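Long-range contacts in shikimate dehydrogenase (NADP(+)) (PDB 5DZS), which probably catalyses the reversible NADPH-dependent reduction of 3-dehydroshikimate to shikimate, a step in the biosynthesis of chorismate and the aromatic amino acids: residues Val122-Gly127 and Ile178-Pro183; Val147-Lys152 and Ala162-Tyr167. All coordinates share one frame; numbering follows the deposited sequence.

Contact 1: Val122-Gly127 and Ile178-Pro183. With SO4 (sulfate ion), chain E.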
ATOM      1  N   VAL B 122     -30.349  -4.889  -2.687  1.00 35.18           N
ATOM      2  CA  VAL B 122     -30.799  -3.670  -2.073  1.00 33.81           C
ATOM      3  C   VAL B 122     -29.827  -3.338  -0.955  1.00 31.63           C
ATOM      4  O   VAL B 122     -29.485  -4.205  -0.146  1.00 30.09           O
ATOM      5  CB  VAL B 122     -32.202  -3.810  -1.464  1.00 36.12           C
ATOM      6  CG1 VAL B 122     -32.563  -2.582  -0.626  1.00 36.13           C
ATOM      7  CG2 VAL B 122     -33.220  -4.036  -2.562  1.00 37.96           C
ATOM      8  N   ILE B 123     -29.362  -2.094  -0.942  1.00 32.07           N
ATOM      9  CA  ILE B 123     -28.526  -1.589   0.144  1.00 30.76           C
ATOM     10  C   ILE B 123     -29.402  -0.695   1.008  1.00 29.37           C
ATOM     11  O   ILE B 123     -30.083   0.206   0.495  1.00 30.43           O
ATOM     12  CB  ILE B 123     -27.354  -0.730  -0.357  1.00 30.21           C
ATOM     13  CG1 ILE B 123     -26.380  -1.577  -1.182  1.00 31.73           C
ATOM     14  CG2 ILE B 123     -26.632  -0.089   0.836  1.00 30.54           C
ATOM     15  CD1 ILE B 123     -25.376  -0.767  -1.973  1.00 33.65           C
ATOM     16  N   LEU B 124     -29.391  -0.939   2.313  1.00 28.68           N
ATOM     17  CA  LEU B 124     -30.122  -0.116   3.256  1.00 30.93           C
ATOM     18  C   LEU B 124     -29.196   0.950   3.815  1.00 32.42           C
ATOM     19  O   LEU B 124     -28.180   0.621   4.454  1.00 32.76           O
ATOM     20  CB  LEU B 124     -30.647  -0.951   4.415  1.00 31.51           C
ATOM     21  CG  LEU B 124     -31.512  -2.154   4.068  1.00 32.45           C
ATOM     22  CD1 LEU B 124     -31.831  -2.922   5.338  1.00 34.63           C
ATOM     23  CD2 LEU B 124     -32.770  -1.695   3.343  1.00 34.69           C
ATOM     24  N   GLY B 125     -29.541   2.216   3.572  1.00 33.53           N
ATOM     25  CA  GLY B 125     -28.773   3.344   4.085  1.00 35.66           C
ATOM     26  C   GLY B 125     -27.910   4.030   3.050  1.00 35.67           C
ATOM     27  O   GLY B 125     -27.656   3.484   1.970  1.00 37.43           O
ATOM     28  N   THR B 126     -27.427   5.234   3.361  0.50 38.23           N
ATOM     29  CA  THR B 126     -26.666   6.024   2.374  0.50 39.02           C
ATOM     30  C   THR B 126     -25.314   6.612   2.815  0.50 40.97           C
ATOM     31  O   THR B 126     -24.824   7.550   2.191  0.50 42.76           O
ATOM     32  CB  THR B 126     -27.548   7.178   1.836  0.50 41.23           C
ATOM     33  OG1 THR B 126     -28.011   7.995   2.925  0.50 40.45           O
ATOM     34  CG2 THR B 126     -28.755   6.622   1.084  0.50 41.04           C
ATOM     35  N   GLY B 127     -24.706   6.055   3.859  0.50 39.35           N
ATOM     36  CA  GLY B 127     -23.421   6.563   4.354  0.50 41.58           C
ATOM     37  C   GLY B 127     -22.241   6.132   3.496  0.50 40.29           C
ATOM     38  O   GLY B 127     -22.416   5.721   2.350  0.50 38.25           O
ATOM     39  N   ILE B 178     -30.094  -8.449   0.429  1.00 36.19           N
ATOM     40  CA  ILE B 178     -30.387  -7.212   1.144  1.00 34.34           C
ATOM     41  C   ILE B 178     -29.235  -7.008   2.132  1.00 32.78           C
ATOM     42  O   ILE B 178     -28.930  -7.875   2.971  1.00 33.53           O
ATOM     43  CB  ILE B 178     -31.790  -7.181   1.790  1.00 36.84           C
ATOM     44  CG1 ILE B 178     -32.079  -5.784   2.367  1.00 36.08           C
ATOM     45  CG2 ILE B 178     -31.961  -8.276   2.834  1.00 39.63           C
ATOM     46  CD1 ILE B 178     -33.529  -5.586   2.768  1.00 37.56           C
ATOM     47  N   LEU B 179     -28.603  -5.849   2.016  1.00 29.49           N
ATOM     48  CA  LEU B 179     -27.433  -5.511   2.817  1.00 29.69           C
ATOM     49  C   LEU B 179     -27.723  -4.303   3.709  1.00 27.96           C
ATOM     50  O   LEU B 179     -28.165  -3.236   3.226  1.00 29.39           O
ATOM     51  CB  LEU B 179     -26.252  -5.272   1.890  1.00 29.76           C
ATOM     52  CG  LEU B 179     -24.889  -4.960   2.549  1.00 29.66           C
ATOM     53  CD1 LEU B 179     -23.736  -5.443   1.691  1.00 31.01           C
ATOM     54  CD2 LEU B 179     -24.740  -3.483   2.872  1.00 29.66           C
ATOM     55  N   ASN B 180     -27.509  -4.485   5.007  1.00 28.03           N
ATOM     56  CA  ASN B 180     -27.710  -3.408   5.963  1.00 28.53           C
ATOM     57  C   ASN B 180     -26.459  -2.559   6.168  1.00 29.04           C
ATOM     58  O   ASN B 180     -25.483  -3.018   6.779  1.00 29.66           O
ATOM     59  CB  ASN B 180     -28.120  -3.949   7.328  1.00 30.28           C
ATOM     60  CG  ASN B 180     -28.287  -2.840   8.348  1.00 33.27           C
ATOM     61  OD1 ASN B 180     -28.825  -1.778   8.034  1.00 34.08           O
ATOM     62  ND2 ASN B 180     -27.808  -3.069   9.564  1.00 34.31           N
ATOM     63  N   ALA B 181     -26.498  -1.328   5.672  1.00 29.56           N
ATOM     64  CA  ALA B 181     -25.409  -0.367   5.854  1.00 31.47           C
ATOM     65  C   ALA B 181     -25.837   0.766   6.806  1.00 35.32           C
ATOM     66  O   ALA B 181     -25.194   1.812   6.835  1.00 44.15           O
ATOM     67  CB  ALA B 181     -24.976   0.213   4.517  1.00 30.78           C
ATOM     68  N   THR B 182     -26.901   0.546   7.581  1.00 38.04           N
ATOM     69  CA  THR B 182     -27.400   1.537   8.537  1.00 41.32           C
ATOM     70  C   THR B 182     -26.819   1.242   9.915  1.00 46.78           C
ATOM     71  O   THR B 182     -26.365   0.134  10.171  1.00 43.38           O
ATOM     72  CB  THR B 182     -28.939   1.521   8.657  1.00 43.68           C
ATOM     73  OG1 THR B 182     -29.382   0.383   9.416  1.00 42.34           O
ATOM     74  CG2 THR B 182     -29.604   1.538   7.289  1.00 41.78           C
ATOM     75  N   PRO B 183     -26.846   2.232  10.818  1.00 50.28           N
ATOM     76  CA  PRO B 183     -26.347   1.969  12.164  1.00 56.52           C
ATOM     77  C   PRO B 183     -27.369   1.234  13.051  1.00 60.76           C
ATOM     78  O   PRO B 183     -27.129   1.063  14.242  1.00 65.84           O
ATOM     79  CB  PRO B 183     -26.064   3.372  12.711  1.00 56.47           C
ATOM     80  CG  PRO B 183     -26.990   4.267  11.975  1.00 55.16           C
ATOM     81  CD  PRO B 183     -27.230   3.644  10.627  1.00 53.32           C
TER
HETATM   82  S   SO4 E 302     -30.822   6.367   5.466  0.50 64.21           S
HETATM   83  O1  SO4 E 302     -31.369   5.035   5.121  0.50 59.36           O
HETATM   84  O2  SO4 E 302     -31.883   7.159   6.127  0.50 57.32           O
HETATM   85  O3  SO4 E 302     -29.664   6.203   6.377  0.50 61.38           O
HETATM   86  O4  SO4 E 302     -30.370   7.069   4.244  0.50 55.84           O
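Strands 120-124 and 177-180 lie side by side and parallel in the middle of the six-stranded sheet of the Rossmann-type NADP-binding domain. Leu179 N gives to Val122 O, and Leu124 N gives to Leu179 O at 2.8 Å, nearly along the C=O axis. Beyond the strands, Ala181 N still reaches Leu124 O, but with a bent N-H...O angle of 140°.

Leu124 is the main bump. Its CG is anti to the carbonyl carbon (chi1 -55°), and the side chain crosses Ile178 obliquely. CD2 of Leu124 meets CD1 of Ile178 at 4.0 Å. Nearer the backbone, Thr182 CG2 is 3.9 Å from Leu124 CB, and Asn180 OD1 also approaches that carbon. Leu124 thus lies in the groove lined by Ile178, Asn180 and Thr182. On the face of Ile123 and Leu179, Ala181 CB fits against Ile123 CG2 at 4.0 Å. Helix 128-139 covers this face, with Phe137 touching both Ile123 and Leu179.

Gly125 turns the chain with a positive phi of 104°. A CB would have no room beside Leu124 O and Thr182 CG2, which packs 3.8 Å from Gly125 CA. Asn180 forms an Asx turn. Its OD1 takes Thr182 OG1 at 2.6 Å on a lone pair, and Thr182 N at 3.1 Å from above the amide plane. Asn180 ND2 donates to Asp208 OD1, so both ends of the amide are engaged, which sets its flip. Thr126 OG1 donates to sulfate O4 at 2.9 Å, in the glycine-rich turn after the first strand of the domain, which in this family lies at the NADP site. The chemistry is that of an apolar strand pair whose C-terminal ends turn polar, as expected where a Rossmann sheet faces its cofactor; Leu179 lies by Leu209, predicted to bind NADP(+).

Contact 2: Val147-Lys152 and Ala162-Tyr167. With SO4 (sulfate ion), chain E.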
ATOM      1  N   VAL B 147     -30.789   1.466  -3.574  1.00 38.01           N
ATOM      2  CA  VAL B 147     -30.273   1.989  -2.312  1.00 35.81           C
ATOM      3  C   VAL B 147     -31.476   2.639  -1.643  1.00 36.18           C
ATOM      4  O   VAL B 147     -32.100   3.526  -2.229  1.00 37.70           O
ATOM      5  CB  VAL B 147     -29.146   3.013  -2.504  1.00 38.46           C
ATOM      6  CG1 VAL B 147     -28.702   3.569  -1.160  1.00 37.94           C
ATOM      7  CG2 VAL B 147     -27.973   2.372  -3.227  1.00 37.59           C
ATOM      8  N   SER B 148     -31.823   2.172  -0.446  1.00 35.51           N
ATOM      9  CA  SER B 148     -32.997   2.681   0.280  1.00 36.96           C
ATOM     10  C   SER B 148     -32.637   3.720   1.332  1.00 39.72           C
ATOM     11  O   SER B 148     -31.711   3.526   2.114  1.00 37.87           O
ATOM     12  CB  SER B 148     -33.741   1.525   0.947  1.00 37.93           C
ATOM     13  OG  SER B 148     -34.992   1.957   1.454  1.00 41.20           O
ATOM     14  N   THR B 149     -33.386   4.820   1.348  1.00 43.48           N
ATOM     15  CA  THR B 149     -33.165   5.912   2.292  1.00 45.67           C
ATOM     16  C   THR B 149     -34.510   6.316   2.895  1.00 49.04           C
ATOM     17  O   THR B 149     -35.559   6.078   2.288  1.00 47.42           O
ATOM     18  CB  THR B 149     -32.481   7.113   1.594  1.00 48.31           C
ATOM     19  OG1 THR B 149     -32.143   8.116   2.559  1.00 51.58           O
ATOM     20  CG2 THR B 149     -33.374   7.711   0.504  1.00 50.20           C
ATOM     21  N   ARG B 150     -34.486   6.906   4.090  0.50 49.12           N
ATOM     22  CA  ARG B 150     -35.726   7.336   4.749  0.50 52.91           C
ATOM     23  C   ARG B 150     -36.416   8.462   3.975  0.50 57.11           C
ATOM     24  O   ARG B 150     -37.645   8.510   3.904  0.50 58.52           O
ATOM     25  CB  ARG B 150     -35.457   7.775   6.189  0.50 51.95           C
ATOM     26  CG  ARG B 150     -34.931   6.675   7.095  0.50 49.94           C
ATOM     27  CD  ARG B 150     -35.900   5.505   7.247  0.50 49.91           C
ATOM     28  NE  ARG B 150     -35.315   4.445   8.072  0.50 49.51           N
ATOM     29  CZ  ARG B 150     -35.886   3.266   8.314  0.50 48.39           C
ATOM     30  NH1 ARG B 150     -35.266   2.375   9.078  0.50 47.43           N
ATOM     31  NH2 ARG B 150     -37.064   2.973   7.794  0.50 48.20           N
ATOM     32  N   LYS B 151     -35.623   9.363   3.397  1.00 59.72           N
ATOM     33  CA  LYS B 151     -36.166  10.481   2.624  1.00 67.25           C
ATOM     34  C   LYS B 151     -35.221  10.812   1.481  1.00 68.84           C
ATOM     35  O   LYS B 151     -34.060  11.153   1.703  1.00 69.71           O
ATOM     36  CB  LYS B 151     -36.410  11.710   3.503  1.00 71.85           C
ATOM     37  CG  LYS B 151     -37.142  12.831   2.776  1.00 76.45           C
ATOM     38  CD  LYS B 151     -37.583  13.934   3.720  1.00 80.17           C
ATOM     39  CE  LYS B 151     -38.410  14.979   2.986  1.00 83.14           C
ATOM     40  NZ  LYS B 151     -38.926  16.028   3.906  1.00 86.24           N
ATOM     41  N   LYS B 152     -35.734  10.715   0.258  1.00 73.07           N
ATOM     42  CA  LYS B 152     -34.929  10.953  -0.938  1.00 75.55           C
ATOM     43  C   LYS B 152     -34.391  12.372  -1.051  1.00 84.69           C
ATOM     44  O   LYS B 152     -33.245  12.563  -1.462  1.00 85.39           O
ATOM     45  CB  LYS B 152     -35.748  10.668  -2.191  1.00 74.53           C
ATOM     46  CG  LYS B 152     -36.286   9.259  -2.306  1.00 71.20           C
ATOM     47  CD  LYS B 152     -37.122   9.157  -3.566  1.00 73.25           C
ATOM     48  CE  LYS B 152     -37.760   7.794  -3.718  1.00 72.36           C
ATOM     49  NZ  LYS B 152     -38.626   7.752  -4.929  1.00 74.25           N
ATOM     50  N   ALA B 162     -27.625   2.740 -10.083  1.00 62.90           N
ATOM     51  CA  ALA B 162     -28.284   2.464  -8.806  1.00 57.42           C
ATOM     52  C   ALA B 162     -29.585   3.266  -8.701  1.00 57.20           C
ATOM     53  O   ALA B 162     -29.635   4.432  -9.098  1.00 59.20           O
ATOM     54  CB  ALA B 162     -27.357   2.801  -7.650  1.00 54.95           C
ATOM     55  N   ILE B 163     -30.633   2.642  -8.172  1.00 53.52           N
ATOM     56  CA  ILE B 163     -31.934   3.300  -8.036  1.00 54.60           C
ATOM     57  C   ILE B 163     -32.217   3.711  -6.590  1.00 51.63           C
ATOM     58  O   ILE B 163     -32.244   2.879  -5.687  1.00 46.16           O
ATOM     59  CB  ILE B 163     -33.072   2.382  -8.531  1.00 55.86           C
ATOM     60  CG1 ILE B 163     -32.745   1.865  -9.932  1.00 58.89           C
ATOM     61  CG2 ILE B 163     -34.407   3.121  -8.511  1.00 58.33           C
ATOM     62  CD1 ILE B 163     -33.716   0.834 -10.444  1.00 61.33           C
ATOM     63  N   LEU B 164     -32.437   5.004  -6.387  1.00 52.92           N
ATOM     64  CA  LEU B 164     -32.734   5.523  -5.065  1.00 51.88           C
ATOM     65  C   LEU B 164     -34.211   5.289  -4.773  1.00 51.16           C
ATOM     66  O   LEU B 164     -35.078   5.681  -5.568  1.00 51.36           O
ATOM     67  CB  LEU B 164     -32.424   7.019  -4.993  1.00 53.80           C
ATOM     68  CG  LEU B 164     -32.616   7.667  -3.618  1.00 54.83           C
ATOM     69  CD1 LEU B 164     -31.553   7.167  -2.646  1.00 51.20           C
ATOM     70  CD2 LEU B 164     -32.575   9.186  -3.720  1.00 56.87           C
ATOM     71  N   ILE B 165     -34.491   4.638  -3.645  1.00 48.00           N
ATOM     72  CA  ILE B 165     -35.859   4.367  -3.214  1.00 47.81           C
ATOM     73  C   ILE B 165     -36.016   4.702  -1.743  1.00 47.94           C
ATOM     74  O   ILE B 165     -35.028   4.944  -1.050  1.00 45.46           O
ATOM     75  CB  ILE B 165     -36.249   2.881  -3.407  1.00 48.26           C
ATOM     76  CG1 ILE B 165     -35.353   1.966  -2.552  1.00 46.54           C
ATOM     77  CG2 ILE B 165     -36.169   2.500  -4.880  1.00 50.79           C
ATOM     78  CD1 ILE B 165     -35.751   0.507  -2.592  1.00 47.79           C
ATOM     79  N   ASP B 166     -37.264   4.741  -1.279  1.00 47.48           N
ATOM     80  CA  ASP B 166     -37.537   4.931   0.145  1.00 47.43           C
ATOM     81  C   ASP B 166     -38.067   3.604   0.682  1.00 45.81           C
ATOM     82  O   ASP B 166     -38.305   2.673  -0.088  1.00 45.30           O
ATOM     83  CB  ASP B 166     -38.470   6.122   0.435  1.00 50.85           C
ATOM     84  CG  ASP B 166     -39.867   5.940  -0.115  1.00 54.70           C
ATOM     85  OD1 ASP B 166     -40.306   4.797  -0.358  1.00 56.50           O
ATOM     86  OD2 ASP B 166     -40.546   6.971  -0.280  1.00 59.14           O
ATOM     87  N   TYR B 167     -38.244   3.518   1.993  1.00 46.20           N
ATOM     88  CA  TYR B 167     -38.655   2.265   2.632  1.00 47.23           C
ATOM     89  C   TYR B 167     -40.090   1.834   2.284  1.00 50.61           C
ATOM     90  O   TYR B 167     -40.461   0.671   2.482  1.00 51.71           O
ATOM     91  CB  TYR B 167     -38.411   2.341   4.149  1.00 46.63           C
ATOM     92  CG  TYR B 167     -36.938   2.241   4.527  1.00 44.31           C
ATOM     93  CD1 TYR B 167     -36.056   3.290   4.281  1.00 41.56           C
ATOM     94  CD2 TYR B 167     -36.432   1.094   5.129  1.00 43.33           C
ATOM     95  CE1 TYR B 167     -34.709   3.197   4.625  1.00 42.42           C
ATOM     96  CE2 TYR B 167     -35.090   0.992   5.472  1.00 42.74           C
ATOM     97  CZ  TYR B 167     -34.233   2.046   5.220  1.00 40.58           C
ATOM     98  OH  TYR B 167     -32.892   1.949   5.569  1.00 41.47           O
TER
HETATM   99  S   SO4 E 302     -30.822   6.367   5.466  0.50 64.21           S
HETATM  100  O1  SO4 E 302     -31.369   5.035   5.121  0.50 59.36           O
HETATM  101  O2  SO4 E 302     -31.883   7.159   6.127  0.50 57.32           O
HETATM  102  O3  SO4 E 302     -29.664   6.203   6.377  0.50 61.38           O
HETATM  103  O4  SO4 E 302     -30.370   7.069   4.244  0.50 55.84           O
HETATM  104  O   HOH W   1     -38.782   5.980   4.049  1.00 50.31           O
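At one edge of the Rossmann sheet, the outermost strand 163-166 pairs in parallel with strand 144-149. Ile163 O accepts from Val147 N, Val147 O from Ile165 N, and Ile165 O from Thr149 N at 2.9 Å. A water bridges Arg150 O and Tyr167 N.

Apolar contacts are few. The two methyls of Leu164 part: CD1 meets Thr149 CG2 at 3.7 Å, while CD2 meets Lys152 CB. The lysine runs on extended to a salt bridge with Glu169.

Two neutral donors bind the sulfate, which is probably from the crystallisation liquor. Thr149 OG1 donates to O4 of the ion at 2.7 Å, and Arg150 N adds a weak bond to O2. In NADP-dependent members of this family the loop after this strand binds the 2'-phosphate of the adenosine ribose, so the ion may mark that site.

In the stack, the Arg150 chain bends at chi2 (-61°), and its guanidinium lies flat on Tyr167 as a cation-pi pair, with planes 15° apart. Arg150 NH1 is held by Pro194 O. Over the opposite face of the ring, toward its rim, lies Ser148 OG, buried with no hydrogen-bond partner in the model, 3.3 Å from Tyr167 CD1.

Overall arrangement
Contact 1 is buried near the middle of the sheet. Contact 2 is only partly buried, at the sheet's edge. They belong to one sheet, since strands 120-124 and 144-149 are neighbours: Ile123 O probably bonds Ser148 N, and Gly125 N probably bonds Ser148 O. Along the chain, contact 2 is nested within the loop that contact 1 closes. Contact 1 relies on aliphatic side chains, with polar groups gathered where its strands end. Contact 2 adds long charged side chains and a cation-pi stack. Thr182 touches Tyr167, joining the two. Both reach the same sulfate, through the hydroxyls of Thr126 and Thr149.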